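Local atomic coordinates of ribulose bisphosphate carboxylase (Pyrococcus horikoshii, PDB entry 2D69), a protein that probably catalyses the addition of carbon dioxide and water to ribulose 1,5-bisphosphate, giving two molecules of 3-phosphoglycerate in archaeal AMP degradation. Residues E128-F133 with K336-R341; L121-P126 with A299-M304; G135-V140 with V267-G272. All coordinates share one frame; numbering follows the deposited sequence.

Interaction 1. Residues E128-F133 with K336-R341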
loop_
_atom_site.group_PDB
_atom_site.type_symbol
_atom_site.label_atom_id
_atom_site.label_comp_id
_atom_site.label_asym_id
_atom_site.label_seq_id
_atom_site.Cartn_x
_atom_site.Cartn_y
_atom_site.Cartn_z
ATOM N N GLU A 128 -32.015 19.889 7.710
ATOM C CA GLU A 128 -31.643 18.522 7.492
ATOM C C GLU A 128 -30.943 18.346 6.149
ATOM O O GLU A 128 -30.305 17.330 5.953
ATOM C CB GLU A 128 -32.843 17.553 7.631
ATOM C CG GLU A 128 -33.287 17.295 9.082
ATOM C CD GLU A 128 -32.209 16.655 9.967
ATOM O OE1 GLU A 128 -31.966 17.222 11.066
ATOM O OE2 GLU A 128 -31.645 15.588 9.594
ATOM N N TYR A 129 -31.075 19.321 5.243
ATOM C CA TYR A 129 -30.214 19.379 4.043
ATOM C C TYR A 129 -28.840 20.003 4.381
ATOM O O TYR A 129 -27.772 19.469 4.055
ATOM C CB TYR A 129 -30.911 20.172 2.915
ATOM C CG TYR A 129 -30.250 19.915 1.595
ATOM C CD1 TYR A 129 -30.618 18.840 0.802
ATOM C CD2 TYR A 129 -29.186 20.699 1.184
ATOM C CE1 TYR A 129 -29.930 18.572 -0.370
ATOM C CE2 TYR A 129 -28.510 20.459 0.002
ATOM C CZ TYR A 129 -28.857 19.414 -0.768
ATOM O OH TYR A 129 -28.101 19.201 -1.905
ATOM N N LEU A 130 -28.894 21.124 5.061
ATOM C CA LEU A 130 -27.740 21.986 5.265
ATOM C C LEU A 130 -26.745 21.327 6.193
ATOM O O LEU A 130 -25.517 21.568 6.086
ATOM C CB LEU A 130 -28.222 23.311 5.893
ATOM C CG LEU A 130 -27.175 24.421 6.059
ATOM C CD1 LEU A 130 -26.517 24.706 4.757
ATOM C CD2 LEU A 130 -27.815 25.719 6.625
ATOM N N ARG A 131 -27.244 20.487 7.098
ATOM C CA ARG A 131 -26.368 19.882 8.113
ATOM C C ARG A 131 -25.342 18.895 7.491
ATOM O O ARG A 131 -24.356 18.539 8.120
ATOM C CB ARG A 131 -27.184 19.194 9.215
ATOM C CG ARG A 131 -27.886 17.875 8.760
ATOM C CD ARG A 131 -28.724 17.216 9.837
ATOM N NE ARG A 131 -27.869 16.686 10.875
ATOM C CZ ARG A 131 -28.238 16.464 12.134
ATOM N NH1 ARG A 131 -29.479 16.714 12.525
ATOM N NH2 ARG A 131 -27.357 15.965 12.998
ATOM N N HIS A 132 -25.574 18.470 6.247
ATOM C CA HIS A 132 -24.624 17.616 5.531
ATOM C C HIS A 132 -23.605 18.406 4.692
ATOM O O HIS A 132 -22.976 17.829 3.791
ATOM C CB HIS A 132 -25.408 16.614 4.674
ATOM C CG HIS A 132 -26.431 15.874 5.477
ATOM N ND1 HIS A 132 -26.110 15.183 6.632
ATOM C CD2 HIS A 132 -27.768 15.750 5.322
ATOM C CE1 HIS A 132 -27.208 14.650 7.136
ATOM N NE2 HIS A 132 -28.228 14.982 6.367
ATOM N N PHE A 133 -23.496 19.716 4.977
ATOM C CA PHE A 133 -22.452 20.575 4.460
ATOM C C PHE A 133 -21.686 21.173 5.652
ATOM O O PHE A 133 -22.267 21.509 6.677
ATOM C CB PHE A 133 -22.999 21.639 3.592
ATOM C CG PHE A 133 -23.616 21.087 2.311
ATOM C CD1 PHE A 133 -24.869 20.596 2.319
ATOM C CD2 PHE A 133 -22.855 20.927 1.186
ATOM C CE1 PHE A 133 -25.409 20.025 1.173
ATOM C CE2 PHE A 133 -23.393 20.371 0.027
ATOM C CZ PHE A 133 -24.660 19.929 0.040
ATOM N N LYS A 336 -24.930 35.211 9.759
ATOM C CA LYS A 336 -25.066 34.021 10.561
ATOM C C LYS A 336 -25.985 33.053 9.816
ATOM O O LYS A 336 -26.997 33.454 9.309
ATOM C CB LYS A 336 -25.629 34.397 11.927
ATOM C CG LYS A 336 -25.067 33.571 13.113
ATOM C CD LYS A 336 -25.374 32.067 12.966
ATOM C CE LYS A 336 -25.026 31.221 14.241
ATOM N NZ LYS A 336 -25.733 29.939 14.239
ATOM N N TRP A 337 -25.573 31.777 9.699
ATOM C CA TRP A 337 -26.308 30.797 8.940
ATOM C C TRP A 337 -26.011 29.438 9.524
ATOM O O TRP A 337 -25.189 28.680 9.002
ATOM C CB TRP A 337 -25.879 30.833 7.478
ATOM C CG TRP A 337 -26.742 30.067 6.588
ATOM C CD1 TRP A 337 -28.048 29.797 6.788
ATOM C CD2 TRP A 337 -26.404 29.491 5.313
ATOM N NE1 TRP A 337 -28.556 29.093 5.725
ATOM C CE2 TRP A 337 -27.568 28.888 4.808
ATOM C CE3 TRP A 337 -25.240 29.435 4.541
ATOM C CZ2 TRP A 337 -27.620 28.255 3.563
ATOM C CZ3 TRP A 337 -25.279 28.786 3.309
ATOM C CH2 TRP A 337 -26.476 28.186 2.839
ATOM N N GLU A 338 -26.680 29.153 10.637
ATOM C CA GLU A 338 -26.439 27.956 11.411
ATOM C C GLU A 338 -24.944 27.762 11.681
ATOM O O GLU A 338 -24.287 28.685 12.118
ATOM C CB GLU A 338 -27.065 26.736 10.721
ATOM C CG GLU A 338 -28.559 26.873 10.360
ATOM C CD GLU A 338 -29.526 26.785 11.539
ATOM O OE1 GLU A 338 -29.085 26.644 12.661
ATOM O OE2 GLU A 338 -30.736 26.855 11.337
ATOM N N HIS A 339 -24.428 26.562 11.429
ATOM C CA HIS A 339 -22.998 26.216 11.629
ATOM C C HIS A 339 -22.045 26.680 10.478
ATOM O O HIS A 339 -20.810 26.502 10.592
ATOM C CB HIS A 339 -22.834 24.685 11.758
ATOM C CG HIS A 339 -23.377 23.941 10.577
ATOM N ND1 HIS A 339 -24.723 23.887 10.314
ATOM C CD2 HIS A 339 -22.765 23.322 9.534
ATOM C CE1 HIS A 339 -24.934 23.234 9.178
ATOM N NE2 HIS A 339 -23.764 22.879 8.684
ATOM N N ILE A 340 -22.605 27.211 9.384
ATOM C CA ILE A 340 -21.800 27.650 8.256
ATOM C C ILE A 340 -21.058 28.954 8.573
ATOM O O ILE A 340 -21.655 29.993 8.797
ATOM C CB ILE A 340 -22.634 27.824 7.052
ATOM C CG1 ILE A 340 -23.459 26.546 6.759
ATOM C CG2 ILE A 340 -21.803 28.221 5.875
ATOM C CD1 ILE A 340 -22.694 25.312 6.411
ATOM N N ARG A 341 -19.748 28.891 8.596
ATOM C CA ARG A 341 -18.937 30.075 8.938
ATOM C C ARG A 341 -19.092 31.170 7.887
ATOM O O ARG A 341 -19.445 30.875 6.681
ATOM C CB ARG A 341 -17.482 29.645 9.082
ATOM C CG ARG A 341 -17.114 29.031 10.440
ATOM C CD ARG A 341 -15.706 28.398 10.397
ATOM N NE ARG A 341 -15.385 27.554 11.529
ATOM C CZ ARG A 341 -15.691 26.248 11.677
ATOM N NH1 ARG A 341 -16.316 25.535 10.738
ATOM N NH2 ARG A 341 -15.323 25.641 12.779
#
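H339 and L130 carry this contact, one polar and the other apolar. The imidazole presents NE2 at its ring edge to F133 O, 2.9 Å away, and the donor lies nearly along the C=O axis (166°). A weak second bond runs from the same N-H to L130 O, with NE2 3.4 Å from that oxygen. A histidine with its proton on NE2 suits the place, because a flat ring can serve two backbone carbonyls while its CE1 slides past L130 CG. L130 has CG anti to the backbone N (chi1 -174°), and both methyls beyond it meet the indole: CD2 sits over one face of W337, 3.9 Å from the centroid of the five-membered ring, in a CH-pi contact. CD1 lies 3.9 Å from W337 CZ2 and also touches I340 CG1, while E338 CG adds to the apolar wall. An alanine in place of H339 would probably leave F133 O without this side-chain donor and open a gap beside L130 CG.

Two turns set these groups in place. L130 to F133 form a type I turn, closed by the bond from F133 N to L130 O; W337 to I340 form a type II' turn, closed by I340 N to W337 O at 3.0 Å. On the other segment R131 NH1 forms a salt bridge with E128 OE1 at 2.9 Å, and its guanidinium also reaches L90 O and F93 O of the second subunit; the carboxylate of E338 pairs with R67 of that subunit.

The contact joins the chain after helix 127-130 to the loop between helix 323-334 and strand 344-348, with M304 of helix 295-305 packing against L130, F133 and W337.

Interaction 2. Residues L121-P126 with A299-M304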
loop_
_atom_site.group_PDB
_atom_site.type_symbol
_atom_site.label_atom_id
_atom_site.label_comp_id
_atom_site.label_asym_id
_atom_site.label_seq_id
_atom_site.Cartn_x
_atom_site.Cartn_y
_atom_site.Cartn_z
ATOM N N LEU A 121 -33.266 32.476 -8.689
ATOM C CA LEU A 121 -32.956 33.647 -7.883
ATOM C C LEU A 121 -32.289 33.334 -6.559
ATOM O O LEU A 121 -31.375 34.045 -6.143
ATOM C CB LEU A 121 -34.213 34.452 -7.605
ATOM C CG LEU A 121 -34.976 34.891 -8.816
ATOM C CD1 LEU A 121 -36.241 35.693 -8.390
ATOM C CD2 LEU A 121 -34.059 35.726 -9.743
ATOM N N ASP A 122 -32.759 32.292 -5.891
ATOM C CA ASP A 122 -32.270 31.905 -4.568
ATOM C C ASP A 122 -32.835 30.542 -4.215
ATOM O O ASP A 122 -33.822 30.100 -4.783
ATOM C CB ASP A 122 -32.751 32.929 -3.509
ATOM C CG ASP A 122 -31.846 33.005 -2.262
ATOM O OD1 ASP A 122 -30.855 32.260 -2.153
ATOM O OD2 ASP A 122 -32.051 33.810 -1.311
ATOM N N PHE A 123 -32.220 29.884 -3.246
ATOM C CA PHE A 123 -32.740 28.659 -2.701
ATOM C C PHE A 123 -32.503 28.704 -1.165
ATOM O O PHE A 123 -31.641 29.470 -0.641
ATOM C CB PHE A 123 -32.146 27.433 -3.414
ATOM C CG PHE A 123 -30.662 27.240 -3.152
ATOM C CD1 PHE A 123 -30.242 26.325 -2.244
ATOM C CD2 PHE A 123 -29.716 27.976 -3.853
ATOM C CE1 PHE A 123 -28.864 26.122 -2.015
ATOM C CE2 PHE A 123 -28.312 27.793 -3.589
ATOM C CZ PHE A 123 -27.922 26.882 -2.691
ATOM N N HIS A 124 -33.333 27.973 -0.445
ATOM C CA HIS A 124 -33.288 27.964 1.011
ATOM C C HIS A 124 -33.245 26.486 1.448
ATOM O O HIS A 124 -34.257 25.790 1.423
ATOM C CB HIS A 124 -34.509 28.739 1.589
ATOM C CG HIS A 124 -34.704 30.103 0.958
ATOM N ND1 HIS A 124 -33.655 30.909 0.583
ATOM C CD2 HIS A 124 -35.815 30.768 0.579
ATOM C CE1 HIS A 124 -34.104 32.006 0.006
ATOM N NE2 HIS A 124 -35.412 31.948 -0.011
ATOM N N PRO A 125 -32.081 25.986 1.828
ATOM C CA PRO A 125 -32.010 24.602 2.316
ATOM C C PRO A 125 -32.489 24.439 3.744
ATOM O O PRO A 125 -32.057 25.171 4.600
ATOM C CB PRO A 125 -30.536 24.245 2.147
ATOM C CG PRO A 125 -29.797 25.647 2.320
ATOM C CD PRO A 125 -30.764 26.612 1.706
ATOM N N PRO A 126 -33.344 23.449 4.017
ATOM C CA PRO A 126 -33.750 23.170 5.402
ATOM C C PRO A 126 -32.593 22.624 6.215
ATOM O O PRO A 126 -31.539 22.255 5.656
ATOM C CB PRO A 126 -34.866 22.149 5.249
ATOM C CG PRO A 126 -34.563 21.467 3.874
ATOM C CD PRO A 126 -33.980 22.537 3.050
ATOM N N ALA A 299 -23.165 32.028 -4.975
ATOM C CA ALA A 299 -22.431 32.341 -3.766
ATOM C C ALA A 299 -22.896 31.473 -2.586
ATOM O O ALA A 299 -22.104 31.125 -1.716
ATOM C CB ALA A 299 -22.596 33.816 -3.410
ATOM N N LYS A 300 -24.190 31.188 -2.538
ATOM C CA LYS A 300 -24.762 30.405 -1.456
ATOM C C LYS A 300 -24.270 28.965 -1.553
ATOM O O LYS A 300 -23.891 28.360 -0.572
ATOM C CB LYS A 300 -26.296 30.469 -1.510
ATOM C CG LYS A 300 -27.031 29.620 -0.500
ATOM C CD LYS A 300 -28.497 30.010 -0.396
ATOM C CE LYS A 300 -28.799 31.131 0.611
ATOM N NZ LYS A 300 -30.278 31.591 0.475
ATOM N N ALA A 301 -24.363 28.386 -2.740
ATOM C CA ALA A 301 -23.754 27.079 -2.964
ATOM C C ALA A 301 -22.288 27.057 -2.558
ATOM O O ALA A 301 -21.833 26.122 -1.881
ATOM C CB ALA A 301 -23.919 26.663 -4.399
ATOM N N ALA A 302 -21.527 28.081 -2.957
ATOM C CA ALA A 302 -20.104 28.034 -2.743
ATOM C C ALA A 302 -19.808 28.141 -1.236
ATOM O O ALA A 302 -18.841 27.518 -0.755
ATOM C CB ALA A 302 -19.390 29.173 -3.543
ATOM N N ARG A 303 -20.597 28.951 -0.505
ATOM C CA ARG A 303 -20.434 29.069 0.949
ATOM C C ARG A 303 -20.785 27.749 1.666
ATOM O O ARG A 303 -20.128 27.344 2.626
ATOM C CB ARG A 303 -21.299 30.208 1.473
ATOM C CG ARG A 303 -21.231 30.362 2.977
ATOM C CD ARG A 303 -21.806 31.643 3.522
ATOM N NE ARG A 303 -21.686 31.632 4.961
ATOM C CZ ARG A 303 -22.454 32.296 5.812
ATOM N NH1 ARG A 303 -23.439 33.080 5.362
ATOM N NH2 ARG A 303 -22.232 32.198 7.126
ATOM N N MET A 304 -21.829 27.069 1.182
ATOM C CA MET A 304 -22.322 25.882 1.834
ATOM C C MET A 304 -21.288 24.756 1.712
ATOM O O MET A 304 -20.889 24.157 2.744
ATOM C CB MET A 304 -23.705 25.539 1.212
ATOM C CG MET A 304 -24.442 24.307 1.727
ATOM S SD MET A 304 -26.127 24.020 0.873
ATOM C CE MET A 304 -26.244 25.437 0.168
HETATM O O HOH W 1 -30.528 34.560 1.049
#
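K300 reaches from helix 299-304 to strand 121-124, sliding along F123 in the opposite direction. Its chain is extended to CD, which lies over one face of the phenyl ring, 4.0 Å from the centroid, in a CH-pi contact. A bend at chi3 (-88°) then sets CE, and the ammonium group beyond it is gripped three ways. It bonds F123 O at 2.8 Å and forms a salt bridge with D122 OD1, also 2.8 Å from NZ. A water is the third partner, accepting from NZ and donating to D122 OD2, 2.9 Å from it. D122 has CG anti to its backbone N, and its side chain crosses the lysine at about a right angle, offering OD1 from the syn side.

F123 has CG between its backbone N and carbonyl carbon (chi1 68°), and the ring beyond it lies against the helix, CZ meeting A301 CB. M304 CE lies at the ring's edge, 3.5 Å from F123 CE1, though a nearly eclipsed chi3 makes that methyl's exact position doubtful.

A lysine suits this place because its methylenes cover an aromatic face while its charge reaches the strand; the buried ammonium is probably kept charged by the carboxylate, the carbonyl and the water together.

Interaction 3. Residues G135-V140 with V267-G272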
loop_
_atom_site.group_PDB
_atom_site.type_symbol
_atom_site.label_atom_id
_atom_site.label_comp_id
_atom_site.label_asym_id
_atom_site.label_seq_id
_atom_site.Cartn_x
_atom_site.Cartn_y
_atom_site.Cartn_z
ATOM N N GLY A 135 -19.561 23.879 5.283
ATOM C CA GLY A 135 -19.284 25.280 5.072
ATOM C C GLY A 135 -17.766 25.507 5.123
ATOM O O GLY A 135 -17.022 24.572 5.029
ATOM N N PRO A 136 -17.331 26.742 5.201
ATOM C CA PRO A 136 -15.907 27.083 5.191
ATOM C C PRO A 136 -15.135 26.549 6.377
ATOM O O PRO A 136 -15.662 26.574 7.474
ATOM C CB PRO A 136 -15.915 28.595 5.283
ATOM C CG PRO A 136 -17.248 28.992 4.813
ATOM C CD PRO A 136 -18.187 27.924 5.298
ATOM N N GLN A 137 -13.885 26.139 6.151
ATOM C CA GLN A 137 -13.103 25.557 7.176
ATOM C C GLN A 137 -12.618 26.720 8.048
ATOM O O GLN A 137 -12.576 26.621 9.270
ATOM C CB GLN A 137 -11.915 24.755 6.609
ATOM C CG GLN A 137 -10.912 24.362 7.685
ATOM C CD GLN A 137 -9.705 23.555 7.200
ATOM O OE1 GLN A 137 -8.837 23.218 8.016
ATOM N NE2 GLN A 137 -9.640 23.239 5.901
ATOM N N PHE A 138 -12.292 27.824 7.406
ATOM C CA PHE A 138 -11.741 28.976 8.146
ATOM C C PHE A 138 -12.750 30.125 8.272
ATOM O O PHE A 138 -13.049 30.600 9.359
ATOM C CB PHE A 138 -10.425 29.422 7.514
ATOM C CG PHE A 138 -9.353 28.398 7.586
ATOM C CD1 PHE A 138 -8.538 28.288 8.733
ATOM C CD2 PHE A 138 -9.148 27.495 6.527
ATOM C CE1 PHE A 138 -7.541 27.332 8.822
ATOM C CE2 PHE A 138 -8.128 26.523 6.593
ATOM C CZ PHE A 138 -7.332 26.428 7.770
ATOM N N GLY A 139 -13.314 30.519 7.158
ATOM C CA GLY A 139 -14.099 31.731 7.073
ATOM C C GLY A 139 -13.344 32.972 7.470
ATOM O O GLY A 139 -12.113 32.978 7.587
ATOM N N VAL A 140 -14.110 33.998 7.789
ATOM C CA VAL A 140 -13.567 35.286 8.179
ATOM C C VAL A 140 -12.660 35.170 9.399
ATOM O O VAL A 140 -11.519 35.656 9.368
ATOM C CB VAL A 140 -14.736 36.299 8.429
ATOM C CG1 VAL A 140 -14.205 37.651 8.995
ATOM C CG2 VAL A 140 -15.491 36.559 7.113
ATOM N N VAL A 267 -10.348 17.539 0.221
ATOM C CA VAL A 267 -8.861 17.666 0.174
ATOM C C VAL A 267 -8.310 18.746 1.093
ATOM O O VAL A 267 -7.374 18.508 1.873
ATOM C CB VAL A 267 -8.387 17.924 -1.263
ATOM C CG1 VAL A 267 -6.899 18.122 -1.300
ATOM C CG2 VAL A 267 -8.723 16.720 -2.146
ATOM N N THR A 268 -8.879 19.940 0.989
ATOM C CA THR A 268 -8.435 21.057 1.800
ATOM C C THR A 268 -8.707 20.911 3.283
ATOM O O THR A 268 -7.954 21.466 4.115
ATOM C CB THR A 268 -8.959 22.439 1.269
ATOM O OG1 THR A 268 -10.407 22.521 1.250
ATOM C CG2 THR A 268 -8.488 22.707 -0.160
ATOM N N GLU A 269 -9.757 20.182 3.633
ATOM C CA GLU A 269 -10.032 19.802 5.031
ATOM C C GLU A 269 -8.882 19.008 5.578
ATOM O O GLU A 269 -8.546 19.116 6.747
ATOM C CB GLU A 269 -11.331 18.952 5.128
ATOM C CG GLU A 269 -11.730 18.533 6.556
ATOM C CD GLU A 269 -12.123 19.715 7.439
ATOM O OE1 GLU A 269 -12.390 20.811 6.913
ATOM O OE2 GLU A 269 -12.161 19.562 8.665
ATOM N N ASP A 270 -8.288 18.158 4.757
ATOM C CA ASP A 270 -7.169 17.361 5.248
ATOM C C ASP A 270 -5.854 18.122 5.333
ATOM O O ASP A 270 -4.994 17.756 6.102
ATOM C CB ASP A 270 -6.974 16.108 4.384
ATOM C CG ASP A 270 -8.032 15.060 4.632
ATOM O OD1 ASP A 270 -8.684 15.106 5.713
ATOM O OD2 ASP A 270 -8.250 14.172 3.777
ATOM N N LEU A 271 -5.691 19.159 4.527
ATOM C CA LEU A 271 -4.405 19.835 4.415
ATOM C C LEU A 271 -4.332 21.192 5.117
ATOM O O LEU A 271 -3.312 21.834 5.076
ATOM C CB LEU A 271 -4.060 20.013 2.943
ATOM C CG LEU A 271 -3.940 18.764 2.070
ATOM C CD1 LEU A 271 -3.761 19.145 0.661
ATOM C CD2 LEU A 271 -2.747 17.912 2.514
ATOM N N GLY A 272 -5.407 21.637 5.753
ATOM C CA GLY A 272 -5.430 22.962 6.368
ATOM C C GLY A 272 -5.370 24.179 5.442
ATOM O O GLY A 272 -4.726 25.174 5.749
HETATM O O HOH W 2 -10.686 24.057 3.452
HETATM O O HOH W 3 -7.339 20.868 7.933
#
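Q137 extends its side chain straight at the end of helix 267-271 and contributes the largest share of the buried surface. CG is anti to the backbone N (chi1 168°) and the chain stays extended beyond it, long enough for the amide to reach the helix backbone. NE2 donates to T268 O at 3.0 Å, through an N-H...O angle of 152°; the carbonyl is approached from above its plane, while the oxygen lies close to the plane of the amide. The second N-H of the amide goes to a water 2.8 Å from NE2, which also bonds T268 OG1. Q137 OE1, for its part, accepts from another water at 2.8 Å, so both ends of the amide are engaged.

G272 follows the helix with positive phi, a conformation that a residue without CB adopts readily. Its bare CA passes 3.8 Å from Q137 OE1, and its carbonyl oxygen comes within 3.5 Å of F138 CZ. The F138 ring is backed on one face by Q137 CG.

The side chain of E269 passes slantwise across the glutamine, its carboxylate plane turned 46° from the amide, with OE1 3.8 Å from Q137 NE2. Its salt bridges lie elsewhere, OE1 with R265 and OE2 with R198 and R204 of the third subunit.

The arrangement belongs to the alpha/beta barrel: the segment that leads into helix 139-147 packs on the C-terminal end of helix 258-271, just before strand 274-278, at the side of the barrel where the strands begin.

In the fold
Residues 121-140 run past all three contacts as the chain passes from the N-terminal domain into the barrel. Interactions 1 and 2 have centres about 10 Å apart and share a packed boundary: R303 NE lies 2.9 Å from R341 O, W337 CZ2 3.6 Å from P125 CG, and M304 packs on F133. The centre of interaction 3 is about 15 Å from that of interaction 1 and about 18 Å from that of interaction 2, and P136 joins it to them, its CD 3.4 Å from R303 O. Interactions 1 and 3 both touch the third subunit. Interaction 2 is nearest the active site: the side chain of A301 is about 12 Å from that of R279, predicted to bind substrate.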